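Local coordinates for proteolytically activated form of PPO4 Tyrosinase (Agaricus bisporus var. bisporus H97, PDB 4OUA), which hydroxylates monophenols to o-diphenols and oxidises these to reactive o-quinones at a two-copper site, the initial step of melanin synthesis, at residues L137-E142 with G206-E211; R191-D196 with G260-H265; F232-E237 with P305-S310; V299-G304 with W336-L341. One frame throughout, in Å; residues are numbered along the deposited sequence.

Interaction 1: residues L137-E142 with G206-E211; sequences LVPPDE and GKLDLE
Val138 and Leu208 bring the two backbones to within 5.7 Å, CA to CA, where a loop passes one flank of helix 201-224. Beyond this point the loop leaves that helix and enters helix 141-144, with Pro140 at the N-cap position. The helix backbone is occupied with its own bonds, such as Glu211 N to Lys207 O, and the contact is made by apolar side chains. Leu137 and Leu208 point at each other's segment and cross at about a right angle, CG to CG 3.8 Å. In Leu137 CG stands anti to the backbone N (chi1 -173°), and the CD2 branch lies over the helix beside Leu208 O and 3.9 Å from Glu211 CB. Val138 lays CG2 against Leu208 CB at 3.9 Å and against the backbone N of Asp209. The Pro139 ring comes in crosswise, its CD 3.8 Å from Leu208 CD2, so that three successive residues line the side of Leu208. An alanine in place of Leu137 would probably take away the CG and CD2 contacts with Leu208 CG and Glu211 CB and open a gap beside the helix. Trp131, in a neighbouring loop, touches Pro139. Helix 246-258, which carries the copper ligands His250 and His254, closes the cluster: Ile253 packs on Leu137, and Phe256 on both Leu208 and Glu211.

Interaction 2: residues R191-D196 with G260-H265; sequences RNPDAD and GAIRGH
Pro193 and Ile262 meet at an oblique angle, the proline ring offering CG to Ile262 CG1 at 3.7 Å. The same ring edge continues along the other loop, with CD 3.9 Å from Gly264 CA. In Ile262 CG1 sits between the backbone N and the carbonyl carbon (chi1 56°), and both CG1 and CD1 lie close to Asp194 O. Ala261 points its CB at the peptide joining Asp194 to Ala195, 3.6 Å from Ala195 N. Beside these side chains Ala261 N donates to Pro193 O at 2.9 Å, arriving nearly along the C=O axis. Gly260 CA adds a CA-H...O contact to that oxygen at 3.5 Å; a CB on Gly260 would run into it. Asn192 OD1 also lies by Gly260 CA, but its polar partner is Lys207 NZ, and ND2 bonds Asn200 O. The two loops come just ahead of helix 201-224 and just after helix 246-258, so their pairing ties the ends of two helices together. One backbone bond, reinforced by small or apolar groups, holds them; the attachment therefore rests on backbone shape and close fit more than on the polar ends of Asn192 and Asp194, which bond elsewhere, Asp194 OD1 to Asn200 ND2.

Interaction 3: residues F232-E237 with P305-S310; sequences FSNHGE and PEREGS
The Arg307 guanidinium has Gly236 CA over one face and Glu237 OE2 at its edge, in its plane. The Glu237 carboxylate stands nearly perpendicular to it and takes a weak, long hydrogen bond from NH1, 3.4 Å to OE2, as part of a salt bridge; the N-H points almost straight at the oxygen (166°). OE2 also lies 3.2 Å from Arg307 CD, the last carbon before the guanidinium. Asn234 OD1 comes obliquely to the guanidinium, 2.7 Å from NH2, but the angle is too poor for a hydrogen bond. The Arg307 chain is bent at chi3 (-80°), which turns NE aside from the line of the preceding carbons. The His235 ring has Glu308 OE2 at its edge near the ring plane, 4.1 Å from NE2, with ring and carboxylate planes inclined by 21°. Ser82 OG is the hydrogen-bond partner of both, and His235 ND1 is bonded to Asp251. This belongs to the surroundings of the tyrosinase di-copper centre: Glu308 touches the copper ligand His81, and Asp251 adjoins the ligand His250 on helix 246-258. An alanine in place of Arg307 would probably leave the Glu237 carboxylate without its charged mate and uncover Gly236 CA on the side where the guanidinium face had lain. Past Glu308 the loop turns back, with Gly309 N bonded to Glu306 OE1 at 2.7 Å on the anti side of the carboxylate.

Interaction 4: residues V299-G304 with W336-L341; sequences VWVTQG and WTSVPL
Trp300 and Ser338 join two loops near the start of helix 86-109: one leads from helix 277-295 to strand 304-305, the other from strand 318-319 to strand 349-350. Trp300 NE1 donates to Ser338 O at 2.6 Å, with an N-H...O angle of 150°. The indole nitrogen stands above the carbonyl plane, 58° out of it, while Ser338 C lies at the edge of the indole, in the ring plane. CG of Trp300 is anti to the backbone N (chi1 -154°), which sends CG toward the 336-341 loop. Ser338 O has a second, weak donor in Leu341 N at 3.2 Å. Further along the ring Trp300 CZ2 lies 3.7 Å from Leu341 O and 4.4 Å from Leu341 CB. Next to the indole Val301 CG2 packs on Ser338 CB at 3.3 Å. Ser338 OG is bonded to Thr88 OG1, and Leu341 O to Arg91 NH1, so the 336-341 loop is fastened to the helix that bears the copper ligand His90. Trp300 and Val301 pack on Thr88 of that helix, and Trp300 also touches Arg91, Leu289 and Gln293. A tryptophan set between helices 86-109 and 277-295, pinning a loop carbonyl by its N-H, is the feature here, within loops that pack against the copper-bearing helices of the tyrosinase fold.

Each interaction alternates with the next along the chain: 1 with 2, 2 with 3, 3 with 4. The first two have centres 17 Å apart and touch through a probable hydrogen bond between a residue of each; all four of their segments lie within the common central domain. Interactions 3 and 4, with centres 14 Å apart, adjoin in sequence at Gly304 and Pro305. Interactions 1 and 4 lie on opposite sides of the chain's centre, 34 Å between centres. Helix 246-258 borders interactions 1, 2 and 3, while helix 86-109 borders interaction 4, so the contacts fasten loops and a helix around helices that carry copper ligands.

Interaction 1: residues L137-E142 with G206-E211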
loop_
_atom_site.group_PDB
_atom_site.type_symbol
_atom_site.label_atom_id
_atom_site.label_comp_id
_atom_site.label_asym_id
_atom_site.label_seq_id
_atom_site.Cartn_x
_atom_site.Cartn_y
_atom_site.Cartn_z
ATOM N N LEU A 137 -4.181 -15.718 1.561
ATOM C CA LEU A 137 -3.030 -15.214 2.299
ATOM C C LEU A 137 -1.723 -15.559 1.592
ATOM O O LEU A 137 -0.828 -14.724 1.491
ATOM C CB LEU A 137 -3.028 -15.767 3.725
ATOM C CG LEU A 137 -1.974 -15.198 4.676
ATOM C CD1 LEU A 137 -2.005 -13.676 4.676
ATOM C CD2 LEU A 137 -2.190 -15.734 6.081
ATOM N N VAL A 138 -1.618 -16.788 1.099
ATOM C CA VAL A 138 -0.439 -17.192 0.344
ATOM C C VAL A 138 -0.504 -16.606 -1.062
ATOM O O VAL A 138 -1.303 -17.047 -1.887
ATOM C CB VAL A 138 -0.311 -18.724 0.259
ATOM C CG1 VAL A 138 0.960 -19.105 -0.476
ATOM C CG2 VAL A 138 -0.324 -19.335 1.650
ATOM N N PRO A 139 0.343 -15.603 -1.338
ATOM C CA PRO A 139 0.324 -14.899 -2.623
ATOM C C PRO A 139 0.890 -15.750 -3.753
ATOM O O PRO A 139 1.421 -16.830 -3.492
ATOM C CB PRO A 139 1.211 -13.683 -2.363
ATOM C CG PRO A 139 2.193 -14.173 -1.345
ATOM C CD PRO A 139 1.429 -15.126 -0.463
ATOM N N PRO A 140 0.769 -15.270 -4.999
ATOM C CA PRO A 140 1.325 -15.950 -6.175
ATOM C C PRO A 140 2.847 -16.046 -6.112
ATOM O O PRO A 140 3.482 -15.281 -5.387
ATOM C CB PRO A 140 0.879 -15.059 -7.339
ATOM C CG PRO A 140 -0.298 -14.302 -6.815
ATOM C CD PRO A 140 0.007 -14.068 -5.369
ATOM N N ASP A 141 3.423 -16.975 -6.867
ATOM C CA ASP A 141 4.864 -17.190 -6.835
ATOM C C ASP A 141 5.623 -15.966 -7.333
ATOM O O ASP A 141 6.748 -15.709 -6.907
ATOM C CB ASP A 141 5.239 -18.418 -7.666
ATOM C CG ASP A 141 4.577 -19.686 -7.163
ATOM O OD1 ASP A 141 4.089 -19.688 -6.012
ATOM O OD2 ASP A 141 4.548 -20.684 -7.913
ATOM N N GLU A 142 4.999 -15.212 -8.233
ATOM C CA GLU A 142 5.614 -14.011 -8.788
ATOM C C GLU A 142 5.897 -12.973 -7.708
ATOM O O GLU A 142 6.757 -12.109 -7.872
ATOM C CB GLU A 142 4.719 -13.397 -9.869
ATOM C CG GLU A 142 4.553 -14.246 -11.122
ATOM C CD GLU A 142 3.591 -15.401 -10.927
ATOM O OE1 GLU A 142 3.192 -15.658 -9.771
ATOM O OE2 GLU A 142 3.231 -16.050 -11.933
ATOM N N GLY A 206 5.075 -21.311 4.820
ATOM C CA GLY A 206 4.488 -22.176 5.827
ATOM C C GLY A 206 3.692 -21.394 6.854
ATOM O O GLY A 206 2.614 -21.817 7.273
ATOM N N LYS A 207 4.228 -20.246 7.257
ATOM C CA LYS A 207 3.575 -19.391 8.242
ATOM C C LYS A 207 2.241 -18.864 7.721
ATOM O O LYS A 207 1.233 -18.891 8.426
ATOM C CB LYS A 207 4.488 -18.222 8.620
ATOM C CG LYS A 207 3.951 -17.354 9.743
ATOM C CD LYS A 207 4.693 -16.029 9.820
ATOM C CE LYS A 207 6.188 -16.234 9.990
ATOM N NZ LYS A 207 6.917 -14.937 10.061
ATOM N N LEU A 208 2.248 -18.385 6.481
ATOM C CA LEU A 208 1.049 -17.840 5.855
ATOM C C LEU A 208 -0.038 -18.898 5.714
ATOM O O LEU A 208 -1.213 -18.633 5.973
ATOM C CB LEU A 208 1.385 -17.250 4.485
ATOM C CG LEU A 208 1.813 -15.780 4.459
ATOM C CD1 LEU A 208 2.668 -15.430 5.669
ATOM C CD2 LEU A 208 2.540 -15.455 3.161
ATOM N N ASP A 209 0.362 -20.097 5.304
ATOM C CA ASP A 209 -0.580 -21.189 5.096
ATOM C C ASP A 209 -1.338 -21.516 6.383
ATOM O O ASP A 209 -2.538 -21.795 6.354
ATOM C CB ASP A 209 0.150 -22.428 4.578
ATOM C CG ASP A 209 -0.793 -23.454 3.987
ATOM O OD1 ASP A 209 -1.838 -23.049 3.437
ATOM O OD2 ASP A 209 -0.490 -24.663 4.068
ATOM N N LEU A 210 -0.637 -21.462 7.511
ATOM C CA LEU A 210 -1.237 -21.765 8.810
ATOM C C LEU A 210 -2.099 -20.617 9.328
ATOM O O LEU A 210 -3.134 -20.843 9.953
ATOM C CB LEU A 210 -0.150 -22.098 9.835
ATOM C CG LEU A 210 0.561 -23.441 9.669
ATOM C CD1 LEU A 210 1.591 -23.637 10.771
ATOM C CD2 LEU A 210 -0.447 -24.579 9.664
ATOM N N GLU A 211 -1.669 -19.385 9.068
ATOM C CA GLU A 211 -2.379 -18.208 9.556
ATOM C C GLU A 211 -3.547 -17.820 8.649
ATOM O O GLU A 211 -4.298 -16.894 8.956
ATOM C CB GLU A 211 -1.418 -17.026 9.699
ATOM C CG GLU A 211 -0.355 -17.207 10.775
ATOM C CD GLU A 211 -0.929 -17.193 12.182
ATOM O OE1 GLU A 211 -2.133 -16.898 12.339
ATOM O OE2 GLU A 211 -0.172 -17.476 13.135
#

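Interaction 2: residues R191-D196 with G260-H265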
loop_
_atom_site.group_PDB
_atom_site.type_symbol
_atom_site.label_atom_id
_atom_site.label_comp_id
_atom_site.label_asym_id
_atom_site.label_seq_id
_atom_site.Cartn_x
_atom_site.Cartn_y
_atom_site.Cartn_z
ATOM N N ARG A 191 12.630 -10.564 4.089
ATOM C CA ARG A 191 11.369 -11.100 4.592
ATOM C C ARG A 191 11.585 -12.344 5.450
ATOM O O ARG A 191 12.228 -13.301 5.016
ATOM C CB ARG A 191 10.429 -11.432 3.432
ATOM C CG ARG A 191 10.001 -10.232 2.609
ATOM C CD ARG A 191 9.201 -10.660 1.389
ATOM N NE ARG A 191 8.937 -9.538 0.494
ATOM C CZ ARG A 191 8.408 -9.657 -0.721
ATOM N NH1 ARG A 191 8.085 -10.853 -1.194
ATOM N NH2 ARG A 191 8.206 -8.577 -1.464
ATOM N N ASN A 192 11.040 -12.324 6.663
ATOM C CA ASN A 192 11.079 -13.485 7.549
ATOM C C ASN A 192 12.501 -13.998 7.784
ATOM O O ASN A 192 12.801 -15.155 7.488
ATOM C CB ASN A 192 10.208 -14.607 6.973
ATOM C CG ASN A 192 9.827 -15.648 8.010
ATOM O OD1 ASN A 192 9.596 -15.327 9.176
ATOM N ND2 ASN A 192 9.758 -16.906 7.587
ATOM N N PRO A 193 13.380 -13.135 8.317
ATOM C CA PRO A 193 14.799 -13.469 8.499
ATOM C C PRO A 193 15.049 -14.485 9.613
ATOM O O PRO A 193 14.283 -14.556 10.574
ATOM C CB PRO A 193 15.428 -12.120 8.849
ATOM C CG PRO A 193 14.328 -11.359 9.497
ATOM C CD PRO A 193 13.071 -11.772 8.786
ATOM N N ASP A 194 16.120 -15.260 9.472
ATOM C CA ASP A 194 16.513 -16.233 10.488
ATOM C C ASP A 194 17.407 -15.593 11.543
ATOM O O ASP A 194 17.553 -14.371 11.588
ATOM C CB ASP A 194 17.235 -17.423 9.849
ATOM C CG ASP A 194 16.286 -18.383 9.156
ATOM O OD1 ASP A 194 15.132 -18.521 9.617
ATOM O OD2 ASP A 194 16.696 -19.004 8.153
ATOM N N ALA A 195 18.006 -16.427 12.387
ATOM C CA ALA A 195 18.909 -15.951 13.427
ATOM C C ALA A 195 20.253 -15.531 12.837
ATOM O O ALA A 195 20.989 -14.747 13.439
ATOM C CB ALA A 195 19.105 -17.023 14.487
ATOM N N ASP A 196 20.568 -16.060 11.658
ATOM C CA ASP A 196 21.805 -15.709 10.969
ATOM C C ASP A 196 21.565 -14.579 9.973
ATOM O O ASP A 196 22.411 -14.297 9.124
ATOM C CB ASP A 196 22.394 -16.932 10.259
ATOM C CG ASP A 196 21.493 -17.462 9.162
ATOM O OD1 ASP A 196 20.269 -17.220 9.221
ATOM O OD2 ASP A 196 22.012 -18.127 8.240
ATOM N N GLY A 260 10.534 -12.883 11.659
ATOM C CA GLY A 260 10.994 -14.259 11.677
ATOM C C GLY A 260 11.604 -14.585 13.027
ATOM O O GLY A 260 10.957 -14.423 14.062
ATOM N N ALA A 261 12.850 -15.048 13.022
ATOM C CA ALA A 261 13.590 -15.228 14.265
ATOM C C ALA A 261 13.984 -13.856 14.797
ATOM O O ALA A 261 13.893 -13.586 15.993
ATOM C CB ALA A 261 14.812 -16.097 14.046
ATOM N N ILE A 262 14.422 -12.996 13.885
ATOM C CA ILE A 262 14.671 -11.593 14.191
ATOM C C ILE A 262 13.739 -10.732 13.344
ATOM O O ILE A 262 13.109 -11.228 12.409
ATOM C CB ILE A 262 16.139 -11.196 13.933
ATOM C CG1 ILE A 262 16.533 -11.504 12.488
ATOM C CG2 ILE A 262 17.066 -11.925 14.892
ATOM C CD1 ILE A 262 17.983 -11.196 12.174
ATOM N N ARG A 263 13.650 -9.448 13.669
ATOM C CA ARG A 263 12.725 -8.558 12.974
ATOM C C ARG A 263 13.235 -8.145 11.593
ATOM O O ARG A 263 14.359 -7.659 11.450
ATOM C CB ARG A 263 12.450 -7.313 13.819
ATOM C CG ARG A 263 11.818 -7.607 15.169
ATOM C CD ARG A 263 11.454 -6.322 15.891
ATOM N NE ARG A 263 12.620 -5.471 16.111
ATOM C CZ ARG A 263 12.566 -4.251 16.635
ATOM N NH1 ARG A 263 11.400 -3.732 16.994
ATOM N NH2 ARG A 263 13.680 -3.550 16.800
ATOM N N GLY A 264 12.398 -8.347 10.580
ATOM C CA GLY A 264 12.707 -7.920 9.228
ATOM C C GLY A 264 12.165 -6.530 8.961
ATOM O O GLY A 264 11.763 -5.827 9.887
ATOM N N HIS A 265 12.143 -6.131 7.693
ATOM C CA HIS A 265 11.704 -4.787 7.327
ATOM C C HIS A 265 10.198 -4.586 7.500
ATOM O O HIS A 265 9.762 -3.568 8.038
ATOM C CB HIS A 265 12.109 -4.471 5.885
ATOM C CG HIS A 265 13.580 -4.264 5.703
ATOM N ND1 HIS A 265 14.472 -5.308 5.587
ATOM C CD2 HIS A 265 14.318 -3.129 5.621
ATOM C CE1 HIS A 265 15.693 -4.827 5.438
ATOM N NE2 HIS A 265 15.627 -3.510 5.456
#

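Interaction 3: residues F232-E237 with P305-S310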
loop_
_atom_site.group_PDB
_atom_site.type_symbol
_atom_site.label_atom_id
_atom_site.label_comp_id
_atom_site.label_asym_id
_atom_site.label_seq_id
_atom_site.Cartn_x
_atom_site.Cartn_y
_atom_site.Cartn_z
ATOM N N PHE A 232 -12.754 1.590 14.364
ATOM C CA PHE A 232 -12.439 1.075 13.035
ATOM C C PHE A 232 -11.139 1.646 12.471
ATOM O O PHE A 232 -10.401 0.952 11.771
ATOM C CB PHE A 232 -13.592 1.372 12.072
ATOM C CG PHE A 232 -13.236 1.186 10.622
ATOM C CD1 PHE A 232 -13.241 -0.074 10.048
ATOM C CD2 PHE A 232 -12.900 2.275 9.833
ATOM C CE1 PHE A 232 -12.918 -0.247 8.717
ATOM C CE2 PHE A 232 -12.575 2.109 8.501
ATOM C CZ PHE A 232 -12.584 0.846 7.942
ATOM N N SER A 233 -10.833 2.886 12.798
ATOM C CA SER A 233 -9.688 3.564 12.235
ATOM C C SER A 233 -8.353 3.090 12.707
ATOM O O SER A 233 -7.503 2.785 11.913
ATOM C CB SER A 233 -9.787 5.021 12.536
ATOM O OG SER A 233 -10.561 5.161 13.667
ATOM N N ASN A 234 -8.151 3.081 14.005
ATOM C CA ASN A 234 -6.870 2.727 14.538
ATOM C C ASN A 234 -6.951 1.674 15.578
ATOM O O ASN A 234 -7.997 1.264 15.952
ATOM C CB ASN A 234 -6.224 3.935 15.128
ATOM C CG ASN A 234 -7.050 4.556 16.186
ATOM O OD1 ASN A 234 -6.657 4.630 17.309
ATOM N ND2 ASN A 234 -8.188 5.018 15.824
ATOM N N HIS A 235 -5.798 1.259 16.051
ATOM C CA HIS A 235 -5.695 0.207 17.019
ATOM C C HIS A 235 -5.370 0.680 18.413
ATOM O O HIS A 235 -5.679 -0.005 19.350
ATOM C CB HIS A 235 -4.644 -0.792 16.576
ATOM C CG HIS A 235 -3.283 -0.213 16.432
ATOM N ND1 HIS A 235 -2.344 -0.727 15.581
ATOM C CD2 HIS A 235 -2.703 0.842 17.032
ATOM C CE1 HIS A 235 -1.241 -0.016 15.669
ATOM N NE2 HIS A 235 -1.434 0.945 16.539
ATOM N N GLY A 236 -4.749 1.840 18.539
ATOM C CA GLY A 236 -4.043 2.232 19.738
ATOM C C GLY A 236 -4.939 2.076 20.897
ATOM O O GLY A 236 -6.110 2.133 20.679
ATOM N N GLU A 237 -4.438 1.853 22.103
ATOM C CA GLU A 237 -3.078 1.457 22.378
ATOM C C GLU A 237 -3.058 -0.047 22.460
ATOM O O GLU A 237 -2.814 -0.628 23.488
ATOM C CB GLU A 237 -2.589 2.059 23.691
ATOM C CG GLU A 237 -2.473 3.571 23.732
ATOM C CD GLU A 237 -3.767 4.265 24.078
ATOM O OE1 GLU A 237 -4.788 3.573 24.236
ATOM O OE2 GLU A 237 -3.764 5.495 24.196
ATOM N N PRO A 305 -6.765 12.421 19.092
ATOM C CA PRO A 305 -5.417 12.934 19.362
ATOM C C PRO A 305 -4.307 12.170 18.642
ATOM O O PRO A 305 -4.480 11.000 18.299
ATOM C CB PRO A 305 -5.287 12.760 20.874
ATOM C CG PRO A 305 -6.100 11.538 21.159
ATOM C CD PRO A 305 -7.261 11.572 20.192
ATOM N N GLU A 306 -3.180 12.839 18.417
ATOM C CA GLU A 306 -1.989 12.197 17.870
ATOM C C GLU A 306 -1.175 11.572 18.995
ATOM O O GLU A 306 -0.435 12.264 19.694
ATOM C CB GLU A 306 -1.133 13.204 17.098
ATOM C CG GLU A 306 0.236 12.675 16.681
ATOM C CD GLU A 306 0.173 11.742 15.482
ATOM O OE1 GLU A 306 0.748 10.633 15.552
ATOM O OE2 GLU A 306 -0.444 12.120 14.465
ATOM N N ARG A 307 -1.311 10.262 19.169
ATOM C CA ARG A 307 -0.684 9.578 20.295
ATOM C C ARG A 307 0.765 9.172 20.023
ATOM O O ARG A 307 1.649 9.453 20.830
ATOM C CB ARG A 307 -1.515 8.355 20.688
ATOM C CG ARG A 307 -2.737 8.711 21.528
ATOM C CD ARG A 307 -3.686 7.537 21.706
ATOM N NE ARG A 307 -4.538 7.335 20.538
ATOM C CZ ARG A 307 -5.541 6.466 20.489
ATOM N NH1 ARG A 307 -5.822 5.715 21.546
ATOM N NH2 ARG A 307 -6.266 6.346 19.384
ATOM N N GLU A 308 1.011 8.518 18.892
ATOM C CA GLU A 308 2.368 8.097 18.550
ATOM C C GLU A 308 3.245 9.282 18.160
ATOM O O GLU A 308 4.330 9.471 18.711
ATOM C CB GLU A 308 2.352 7.074 17.413
ATOM C CG GLU A 308 1.803 5.713 17.797
ATOM C CD GLU A 308 2.290 4.613 16.873
ATOM O OE1 GLU A 308 3.288 4.839 16.154
ATOM O OE2 GLU A 308 1.678 3.524 16.864
ATOM N N GLY A 309 2.769 10.073 17.203
ATOM C CA GLY A 309 3.521 11.210 16.704
ATOM C C GLY A 309 4.099 10.939 15.329
ATOM O O GLY A 309 4.747 9.917 15.109
ATOM N N SER A 310 3.857 11.854 14.397
ATOM C CA SER A 310 4.377 11.728 13.040
ATOM C C SER A 310 4.874 13.088 12.566
ATOM O O SER A 310 4.646 14.096 13.228
ATOM C CB SER A 310 3.307 11.183 12.096
ATOM O OG SER A 310 2.247 12.111 11.948
#

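Interaction 4: residues V299-G304 with W336-L341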
loop_
_atom_site.group_PDB
_atom_site.type_symbol
_atom_site.label_atom_id
_atom_site.label_comp_id
_atom_site.label_asym_id
_atom_site.label_seq_id
_atom_site.Cartn_x
_atom_site.Cartn_y
_atom_site.Cartn_z
ATOM N N VAL A 299 -20.557 7.225 7.592
ATOM C CA VAL A 299 -19.550 7.186 8.647
ATOM C C VAL A 299 -18.163 7.496 8.097
ATOM O O VAL A 299 -17.695 6.836 7.167
ATOM C CB VAL A 299 -19.510 5.815 9.346
ATOM C CG1 VAL A 299 -18.544 5.852 10.521
ATOM C CG2 VAL A 299 -20.897 5.414 9.806
ATOM N N TRP A 300 -17.506 8.499 8.674
ATOM C CA TRP A 300 -16.161 8.871 8.250
ATOM C C TRP A 300 -15.312 9.324 9.440
ATOM O O TRP A 300 -15.591 8.963 10.582
ATOM C CB TRP A 300 -16.221 9.965 7.181
ATOM C CG TRP A 300 -15.027 9.987 6.268
ATOM C CD1 TRP A 300 -14.201 11.045 6.021
ATOM C CD2 TRP A 300 -14.520 8.893 5.489
ATOM N NE1 TRP A 300 -13.217 10.682 5.133
ATOM C CE2 TRP A 300 -13.389 9.368 4.792
ATOM C CE3 TRP A 300 -14.914 7.563 5.313
ATOM C CZ2 TRP A 300 -12.648 8.556 3.932
ATOM C CZ3 TRP A 300 -14.176 6.759 4.459
ATOM C CH2 TRP A 300 -13.056 7.259 3.779
ATOM N N VAL A 301 -14.282 10.117 9.163
ATOM C CA VAL A 301 -13.312 10.520 10.178
ATOM C C VAL A 301 -13.931 11.304 11.331
ATOM O O VAL A 301 -14.692 12.246 11.117
ATOM C CB VAL A 301 -12.189 11.382 9.563
ATOM C CG1 VAL A 301 -11.151 11.739 10.621
ATOM C CG2 VAL A 301 -11.544 10.659 8.387
ATOM N N THR A 302 -13.592 10.905 12.553
ATOM C CA THR A 302 -13.984 11.649 13.745
ATOM C C THR A 302 -12.739 12.193 14.438
ATOM O O THR A 302 -11.617 11.798 14.117
ATOM C CB THR A 302 -14.786 10.781 14.734
ATOM O OG1 THR A 302 -13.931 9.788 15.311
ATOM C CG2 THR A 302 -15.950 10.101 14.027
ATOM N N GLN A 303 -12.940 13.098 15.388
ATOM C CA GLN A 303 -11.828 13.754 16.068
ATOM C C GLN A 303 -11.059 12.801 16.982
ATOM O O GLN A 303 -11.634 11.888 17.574
ATOM C CB GLN A 303 -12.339 14.951 16.869
ATOM C CG GLN A 303 -11.290 15.592 17.756
ATOM C CD GLN A 303 -11.775 16.883 18.379
ATOM O OE1 GLN A 303 -12.603 17.587 17.805
ATOM N NE2 GLN A 303 -11.261 17.198 19.563
ATOM N N GLY A 304 -9.752 13.025 17.089
ATOM C CA GLY A 304 -8.890 12.200 17.917
ATOM C C GLY A 304 -7.488 12.774 18.019
ATOM O O GLY A 304 -7.057 13.530 17.147
ATOM N N TRP A 336 -4.082 17.722 1.109
ATOM C CA TRP A 336 -5.218 16.809 1.107
ATOM C C TRP A 336 -5.892 16.765 2.475
ATOM O O TRP A 336 -5.262 17.023 3.501
ATOM C CB TRP A 336 -4.783 15.400 0.698
ATOM C CG TRP A 336 -4.820 15.159 -0.778
ATOM C CD1 TRP A 336 -3.755 15.096 -1.629
ATOM C CD2 TRP A 336 -5.987 14.946 -1.580
ATOM N NE1 TRP A 336 -4.187 14.857 -2.911
ATOM C CE2 TRP A 336 -5.554 14.763 -2.909
ATOM C CE3 TRP A 336 -7.357 14.897 -1.306
ATOM C CZ2 TRP A 336 -6.439 14.531 -3.958
ATOM C CZ3 TRP A 336 -8.237 14.667 -2.349
ATOM C CH2 TRP A 336 -7.774 14.488 -3.659
ATOM N N THR A 337 -7.179 16.438 2.477
ATOM C CA THR A 337 -7.925 16.253 3.713
ATOM C C THR A 337 -8.775 14.990 3.618
ATOM O O THR A 337 -8.958 14.435 2.533
ATOM C CB THR A 337 -8.818 17.468 4.030
ATOM O OG1 THR A 337 -9.675 17.739 2.914
ATOM C CG2 THR A 337 -7.964 18.694 4.314
ATOM N N SER A 338 -9.289 14.541 4.758
ATOM C CA SER A 338 -10.027 13.287 4.826
ATOM C C SER A 338 -11.426 13.393 4.221
ATOM O O SER A 338 -11.964 12.409 3.711
ATOM C CB SER A 338 -10.124 12.819 6.278
ATOM O OG SER A 338 -8.837 12.568 6.819
ATOM N N VAL A 339 -12.007 14.588 4.278
ATOM C CA VAL A 339 -13.384 14.803 3.835
ATOM C C VAL A 339 -13.645 14.314 2.407
ATOM O O VAL A 339 -14.559 13.521 2.182
ATOM C CB VAL A 339 -13.771 16.293 3.923
ATOM C CG1 VAL A 339 -15.201 16.496 3.442
ATOM C CG2 VAL A 339 -13.606 16.802 5.344
ATOM N N PRO A 340 -12.847 14.790 1.436
ATOM C CA PRO A 340 -13.058 14.400 0.036
ATOM C C PRO A 340 -12.639 12.963 -0.277
ATOM O O PRO A 340 -13.103 12.400 -1.270
ATOM C CB PRO A 340 -12.181 15.391 -0.735
ATOM C CG PRO A 340 -11.112 15.766 0.225
ATOM C CD PRO A 340 -11.767 15.783 1.574
ATOM N N LEU A 341 -11.787 12.378 0.560
ATOM C CA LEU A 341 -11.206 11.068 0.272
ATOM C C LEU A 341 -12.196 9.916 0.409
ATOM O O LEU A 341 -11.804 8.747 0.382
ATOM C CB LEU A 341 -10.002 10.815 1.180
ATOM C CG LEU A 341 -8.789 11.706 0.919
ATOM C CD1 LEU A 341 -7.617 11.276 1.786
ATOM C CD2 LEU A 341 -8.417 11.680 -0.556
#